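PDB 3FDH: SusD homolog from Bacteroides thetaiotaomicron VPI-5482, which probably binds glycans at the cell surface for import, as in other SusD-like outer-membrane lipoproteins. Local coordinates for residues Ala124-Asp129 / Glu430-Tyr435. Sequence-based numbering, arbitrary orientation.
Sequences ADFFGD and EATETY
F126 and Y435 reach for each other by different first torsions. In F126, CG lies anti to the carbonyl carbon (chi1 -74°), and the end of the ring comes nearer to 430-435 than the direction of its CB alone suggests. In Y435, CG lies anti to the backbone N (chi1 174°), and its CB is directed at helix 106-127. The contact is helix-to-helix packing in the core of the mostly helical SusD-like fold. It joins the C-terminal end of helix 106-127 to the start of helix 431-443, about 300 residues later. The two rings are nearly parallel, with planes at 25°, but slid apart. Their centroids are 5.6 Å apart, so overlap is slight. F126 CE2 meets Y435 CD2 at 3.4 Å. The far end of the F126 ring reaches T432, whose methyl CG2 lies 3.5 Å from F126 CZ and 3.6 Å from F126 CE1. I41 of helix 40-48 touches both F126 and T432. No hydrogen bond links the two segments directly. The polar ends turn elsewhere: T432 OG1 bonds to A37 O, and Y435 OH to P461 O. An alanine in place of F126 would probably leave T432 CG2 and Y435 CD2 and CE2 without the ring they pack on. Nearby, D125 and E433 are probably both negatively charged, with D125 OD2 5.1 Å from E433 OE1. R208 forms salt bridges to both carboxylates and probably offsets their repulsion. Besides the T432 methyl, F126 CZ also meets the backbone, 3.6 Å from T432 O.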
ATOM      1  N   ALA A 124      -3.576  -6.282  11.366  1.00 27.78           N
ATOM      2  CA  ALA A 124      -3.927  -7.662  11.056  1.00 28.26           C
ATOM      3  C   ALA A 124      -3.131  -8.169   9.879  1.00 27.94           C
ATOM      4  O   ALA A 124      -2.632  -9.266   9.888  1.00 29.00           O
ATOM      5  CB  ALA A 124      -5.455  -7.819  10.823  1.00 28.07           C
ATOM      6  N   ASP A 125      -3.001  -7.351   8.858  1.00 27.22           N
ATOM      7  CA  ASP A 125      -2.318  -7.790   7.616  1.00 25.79           C
ATOM      8  C   ASP A 125      -0.829  -8.038   7.788  1.00 28.97           C
ATOM      9  O   ASP A 125      -0.247  -9.021   7.242  1.00 29.85           O
ATOM     10  CB  ASP A 125      -2.543  -6.796   6.499  1.00 26.73           C
ATOM     11  CG  ASP A 125      -3.938  -6.828   6.019  1.00 29.41           C
ATOM     12  OD1 ASP A 125      -4.660  -7.823   6.287  1.00 26.68           O
ATOM     13  OD2 ASP A 125      -4.326  -5.822   5.397  1.00 27.40           O
ATOM     14  N   PHE A 126      -0.217  -7.182   8.601  1.00 28.95           N
ATOM     15  CA  PHE A 126       1.236  -7.220   8.727  1.00 27.82           C
ATOM     16  C   PHE A 126       1.721  -8.058   9.852  1.00 29.99           C
ATOM     17  O   PHE A 126       2.737  -8.713   9.714  1.00 30.34           O
ATOM     18  CB  PHE A 126       1.839  -5.804   8.695  1.00 27.56           C
ATOM     19  CG  PHE A 126       1.811  -5.264   7.346  1.00 28.84           C
ATOM     20  CD1 PHE A 126       0.646  -4.698   6.834  1.00 31.48           C
ATOM     21  CD2 PHE A 126       2.880  -5.460   6.510  1.00 31.46           C
ATOM     22  CE1 PHE A 126       0.592  -4.329   5.550  1.00 29.61           C
ATOM     23  CE2 PHE A 126       2.843  -5.054   5.240  1.00 31.44           C
ATOM     24  CZ  PHE A 126       1.699  -4.510   4.740  1.00 29.28           C
ATOM     25  N   PHE A 127       0.978  -8.077  10.942  1.00 29.49           N
ATOM     26  CA  PHE A 127       1.450  -8.778  12.112  1.00 29.61           C
ATOM     27  C   PHE A 127       0.720 -10.055  12.462  1.00 29.82           C
ATOM     28  O   PHE A 127       1.231 -10.873  13.213  1.00 30.21           O
ATOM     29  CB  PHE A 127       1.489  -7.810  13.308  1.00 31.37           C
ATOM     30  CG  PHE A 127       2.366  -6.642  13.054  1.00 30.87           C
ATOM     31  CD1 PHE A 127       3.710  -6.730  13.269  1.00 27.78           C
ATOM     32  CD2 PHE A 127       1.839  -5.453  12.585  1.00 27.99           C
ATOM     33  CE1 PHE A 127       4.528  -5.662  13.020  1.00 33.13           C
ATOM     34  CE2 PHE A 127       2.645  -4.386  12.319  1.00 33.70           C
ATOM     35  CZ  PHE A 127       3.992  -4.482  12.524  1.00 28.33           C
ATOM     36  N   GLY A 128      -0.444 -10.237  11.863  1.00 29.94           N
ATOM     37  CA  GLY A 128      -1.269 -11.422  12.100  1.00 27.37           C
ATOM     38  C   GLY A 128      -2.108 -11.225  13.325  1.00 28.38           C
ATOM     39  O   GLY A 128      -2.701 -10.163  13.529  1.00 28.40           O
ATOM     40  N   ASP A 129      -2.128 -12.275  14.138  1.00 28.06           N
ATOM     41  CA  ASP A 129      -2.804 -12.247  15.429  1.00 29.86           C
ATOM     42  C   ASP A 129      -2.096 -11.189  16.256  1.00 30.71           C
ATOM     43  O   ASP A 129      -0.851 -11.124  16.273  1.00 29.06           O
ATOM     44  CB  ASP A 129      -2.706 -13.564  16.154  1.00 30.35           C
ATOM     45  CG  ASP A 129      -3.558 -14.656  15.520  1.00 30.86           C
ATOM     46  OD1 ASP A 129      -4.028 -14.527  14.369  1.00 32.97           O
ATOM     47  OD2 ASP A 129      -3.732 -15.658  16.208  1.00 31.11           O
ATOM     48  N   GLU A 430       1.751   2.257  -2.289  1.00 28.77           N
ATOM     49  CA  GLU A 430       0.989   1.019  -2.654  1.00 28.51           C
ATOM     50  C   GLU A 430       1.703  -0.325  -2.512  1.00 30.03           C
ATOM     51  O   GLU A 430       1.098  -1.395  -2.719  1.00 28.89           O
ATOM     52  CB  GLU A 430       0.382   1.171  -4.057  1.00 30.29           C
ATOM     53  CG  GLU A 430      -0.660   2.270  -4.119  1.00 27.32           C
ATOM     54  CD  GLU A 430      -1.412   2.310  -5.441  1.00 26.20           C
ATOM     55  OE1 GLU A 430      -0.773   2.563  -6.491  1.00 32.23           O
ATOM     56  OE2 GLU A 430      -2.651   2.098  -5.421  1.00 32.42           O
ATOM     57  N   ALA A 431       2.974  -0.281  -2.104  1.00 28.77           N
ATOM     58  CA  ALA A 431       3.763  -1.512  -1.960  1.00 27.52           C
ATOM     59  C   ALA A 431       3.172  -2.281  -0.826  1.00 28.91           C
ATOM     60  O   ALA A 431       3.146  -3.519  -0.791  1.00 30.85           O
ATOM     61  CB  ALA A 431       5.243  -1.222  -1.714  1.00 26.00           C
ATOM     62  N   THR A 432       2.677  -1.515   0.121  1.00 29.14           N
ATOM     63  CA  THR A 432       2.078  -2.111   1.321  1.00 28.00           C
ATOM     64  C   THR A 432       0.992  -3.101   0.873  1.00 28.16           C
ATOM     65  O   THR A 432       0.965  -4.288   1.214  1.00 27.79           O
ATOM     66  CB  THR A 432       1.460  -0.984   2.192  1.00 30.18           C
ATOM     67  OG1 THR A 432       2.516  -0.204   2.780  1.00 29.52           O
ATOM     68  CG2 THR A 432       0.589  -1.526   3.293  1.00 26.30           C
ATOM     69  N   GLU A 433       0.090  -2.598   0.064  1.00 26.04           N
ATOM     70  CA  GLU A 433      -1.028  -3.418  -0.429  1.00 28.09           C
ATOM     71  C   GLU A 433      -0.549  -4.498  -1.425  1.00 27.88           C
ATOM     72  O   GLU A 433      -1.071  -5.593  -1.455  1.00 30.32           O
ATOM     73  CB  GLU A 433      -2.129  -2.513  -0.990  1.00 27.73           C
ATOM     74  CG  GLU A 433      -3.368  -3.210  -1.497  1.00 33.06           C
ATOM     75  CD  GLU A 433      -4.138  -3.959  -0.419  1.00 31.41           C
ATOM     76  OE1 GLU A 433      -3.869  -3.781   0.769  1.00 32.92           O
ATOM     77  OE2 GLU A 433      -5.063  -4.706  -0.789  1.00 34.73           O
ATOM     78  N   THR A 434       0.456  -4.198  -2.229  1.00 26.96           N
ATOM     79  CA  THR A 434       0.960  -5.205  -3.195  1.00 28.22           C
ATOM     80  C   THR A 434       1.519  -6.416  -2.509  1.00 28.47           C
ATOM     81  O   THR A 434       1.369  -7.550  -2.964  1.00 27.99           O
ATOM     82  CB  THR A 434       1.973  -4.653  -4.086  1.00 29.37           C
ATOM     83  OG1 THR A 434       1.309  -3.703  -4.926  1.00 28.54           O
ATOM     84  CG2 THR A 434       2.594  -5.773  -4.949  1.00 27.85           C
ATOM     85  N   TYR A 435       2.074  -6.133  -1.348  1.00 28.16           N
ATOM     86  CA  TYR A 435       2.649  -7.178  -0.486  1.00 28.61           C
ATOM     87  C   TYR A 435       1.558  -8.083   0.140  1.00 29.47           C
ATOM     88  O   TYR A 435       1.735  -9.294   0.266  1.00 28.47           O
ATOM     89  CB  TYR A 435       3.510  -6.519   0.562  1.00 30.62           C
ATOM     90  CG  TYR A 435       4.053  -7.448   1.593  1.00 26.50           C
ATOM     91  CD1 TYR A 435       5.079  -8.357   1.281  1.00 32.89           C
ATOM     92  CD2 TYR A 435       3.615  -7.373   2.893  1.00 31.57           C
ATOM     93  CE1 TYR A 435       5.582  -9.202   2.238  1.00 27.52           C
ATOM     94  CE2 TYR A 435       4.121  -8.188   3.850  1.00 26.32           C
ATOM     95  CZ  TYR A 435       5.113  -9.095   3.532  1.00 32.85           C
ATOM     96  OH  TYR A 435       5.582  -9.862   4.549  1.00 29.95           O
TER